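Folylpolyglutamate synthase/dihydrofolate synthase (PDB 1O5Z) probably catalyses the ATP-dependent joining of L-glutamate to dihydropteroate, making dihydrofolate, and to the gamma-linked glutamate tail of tetrahydrofolates. Local coordinates at residues A[50-55]-A[150-155]. Residues are numbered along the deposited sequence; the frame is centred on the assembly and turned at random.
Sequences LEYKTI and DIAVLE
The Y52 ring meets A152 obliquely, with CE1 3.6 Å from the A152 methyl CB. Y52 CG lies between its own backbone N and carbonyl carbon (chi1 36°), which lays the CD1-CE1 side of the ring along A152 CB. Y52 OH hydrogen-bonds to F141 O. F144 also touches both Y52 and A152. Beside A152, the T54 and L154 side chains cross at about a right angle. T54 OG1 is 3.6 Å from L154 CD1; it is buried and has no polar partner in the model. On the other sheet face, I151 CD1 lies against the CG1-CD1 end of I55. The 3.3 Å between I151 CD1 and I55 CD1 is shorter than normal, its exact value doubtful. An alanine at I151 would probably leave a gap beside I55 and leave I55 CD1 freer to turn. The parallel strands are joined by three backbone bonds: A152 N to K53 O, I55 N to A152 O and L154 N to I55 O, each 2.8 Å. K53 N to D150 O adds a weak one. These are inner strands of the nucleotide-binding middle domain, a P-loop NTPase-type fold. Strand 81-84 flanks 151-155, and 173-175 flanks 53-58. Helix 132-146 covers the Y52, A152 and L154 face; helix 63-77 packs on I55 and V153.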
loop_
_atom_site.group_PDB
_atom_site.type_symbol
_atom_site.label_atom_id
_atom_site.label_comp_id
_atom_site.label_asym_id
_atom_site.label_seq_id
_atom_site.Cartn_x
_atom_site.Cartn_y
_atom_site.Cartn_z
ATOM N N LEU A 50 14.155 18.096 -1.235
ATOM C CA LEU A 50 14.536 18.805 -2.450
ATOM C C LEU A 50 15.876 18.339 -3.006
ATOM O O LEU A 50 16.442 18.916 -3.931
ATOM C CB LEU A 50 14.639 20.296 -2.115
ATOM C CG LEU A 50 13.385 20.915 -1.522
ATOM C CD1 LEU A 50 13.661 22.402 -1.151
ATOM C CD2 LEU A 50 12.279 20.735 -2.529
ATOM N N GLU A 51 16.349 17.248 -2.459
ATOM C CA GLU A 51 17.709 16.793 -2.653
ATOM C C GLU A 51 17.781 15.716 -3.722
ATOM O O GLU A 51 18.848 15.205 -3.946
ATOM C CB GLU A 51 18.190 16.203 -1.329
ATOM C CG GLU A 51 19.582 16.529 -0.967
ATOM C CD GLU A 51 19.632 17.842 -0.262
ATOM O OE1 GLU A 51 19.283 17.823 0.958
ATOM O OE2 GLU A 51 19.993 18.856 -0.923
ATOM N N TYR A 52 16.650 15.342 -4.339
ATOM C CA TYR A 52 16.595 14.248 -5.299
ATOM C C TYR A 52 15.303 14.373 -6.093
ATOM O O TYR A 52 14.378 15.012 -5.673
ATOM C CB TYR A 52 16.649 12.867 -4.593
ATOM C CG TYR A 52 15.900 12.849 -3.249
ATOM C CD1 TYR A 52 14.494 12.760 -3.196
ATOM C CD2 TYR A 52 16.582 12.996 -2.057
ATOM C CE1 TYR A 52 13.821 12.833 -1.975
ATOM C CE2 TYR A 52 15.913 13.030 -0.835
ATOM C CZ TYR A 52 14.553 12.988 -0.816
ATOM O OH TYR A 52 13.911 12.987 0.353
ATOM N N LYS A 53 15.266 13.744 -7.258
ATOM C CA LYS A 53 14.059 13.657 -8.075
ATOM C C LYS A 53 13.041 12.794 -7.364
ATOM O O LYS A 53 13.379 11.938 -6.540
ATOM C CB LYS A 53 14.344 13.063 -9.475
ATOM C CG LYS A 53 15.420 13.759 -10.290
ATOM C CD LYS A 53 15.080 15.261 -10.448
ATOM C CE LYS A 53 16.105 16.065 -11.310
ATOM N NZ LYS A 53 16.123 17.538 -10.928
ATOM N N THR A 54 11.783 12.982 -7.736
ATOM C CA THR A 54 10.694 12.457 -6.963
ATOM C C THR A 54 9.593 12.021 -7.913
ATOM O O THR A 54 9.459 12.577 -9.020
ATOM C CB THR A 54 10.335 13.579 -5.970
ATOM O OG1 THR A 54 10.616 13.137 -4.614
ATOM C CG2 THR A 54 8.967 13.955 -5.996
ATOM N N ILE A 55 8.871 10.958 -7.528
ATOM C CA ILE A 55 7.652 10.535 -8.248
ATOM C C ILE A 55 6.576 10.385 -7.213
ATOM O O ILE A 55 6.818 9.871 -6.142
ATOM C CB ILE A 55 7.866 9.231 -9.028
ATOM C CG1 ILE A 55 8.884 9.468 -10.118
ATOM C CG2 ILE A 55 6.545 8.713 -9.633
ATOM C CD1 ILE A 55 9.408 8.150 -10.712
ATOM N N ASP A 150 18.888 8.646 -5.925
ATOM C CA ASP A 150 18.724 9.334 -7.216
ATOM C C ASP A 150 17.281 9.821 -7.303
ATOM O O ASP A 150 17.000 10.909 -7.778
ATOM C CB ASP A 150 18.948 8.379 -8.386
ATOM C CG ASP A 150 20.371 7.844 -8.449
ATOM O OD1 ASP A 150 21.304 8.660 -8.214
ATOM O OD2 ASP A 150 20.629 6.630 -8.743
ATOM N N ILE A 151 16.383 8.961 -6.861
ATOM C CA ILE A 151 14.977 9.230 -6.941
ATOM C C ILE A 151 14.201 8.621 -5.803
ATOM O O ILE A 151 14.539 7.547 -5.285
ATOM C CB ILE A 151 14.437 8.795 -8.322
ATOM C CG1 ILE A 151 12.937 8.901 -8.358
ATOM C CG2 ILE A 151 14.886 7.401 -8.721
ATOM C CD1 ILE A 151 12.448 8.872 -9.745
ATOM N N ALA A 152 13.172 9.348 -5.382
ATOM C CA ALA A 152 12.266 8.861 -4.350
ATOM C C ALA A 152 10.865 8.662 -4.938
ATOM O O ALA A 152 10.373 9.512 -5.640
ATOM C CB ALA A 152 12.247 9.805 -3.150
ATOM N N VAL A 153 10.250 7.512 -4.674
ATOM C CA VAL A 153 8.870 7.240 -5.065
ATOM C C VAL A 153 8.027 7.321 -3.837
ATOM O O VAL A 153 8.265 6.622 -2.861
ATOM C CB VAL A 153 8.745 5.866 -5.716
ATOM C CG1 VAL A 153 7.335 5.616 -6.222
ATOM C CG2 VAL A 153 9.736 5.758 -6.880
ATOM N N LEU A 154 7.023 8.197 -3.877
ATOM C CA LEU A 154 6.238 8.536 -2.709
ATOM C C LEU A 154 4.790 8.206 -2.920
ATOM O O LEU A 154 4.137 8.762 -3.777
ATOM C CB LEU A 154 6.369 10.020 -2.427
ATOM C CG LEU A 154 7.827 10.486 -2.460
ATOM C CD1 LEU A 154 7.848 11.986 -2.658
ATOM C CD2 LEU A 154 8.462 10.091 -1.181
ATOM N N GLU A 155 4.309 7.325 -2.072
ATOM C CA GLU A 155 2.920 7.044 -1.950
ATOM C C GLU A 155 2.239 8.099 -1.028
ATOM O O GLU A 155 2.632 8.307 0.111
ATOM C CB GLU A 155 2.725 5.614 -1.380
ATOM C CG GLU A 155 1.258 5.269 -1.212
ATOM C CD GLU A 155 0.994 3.984 -0.526
ATOM O OE1 GLU A 155 1.937 3.298 -0.100
ATOM O OE2 GLU A 155 -0.203 3.663 -0.454
#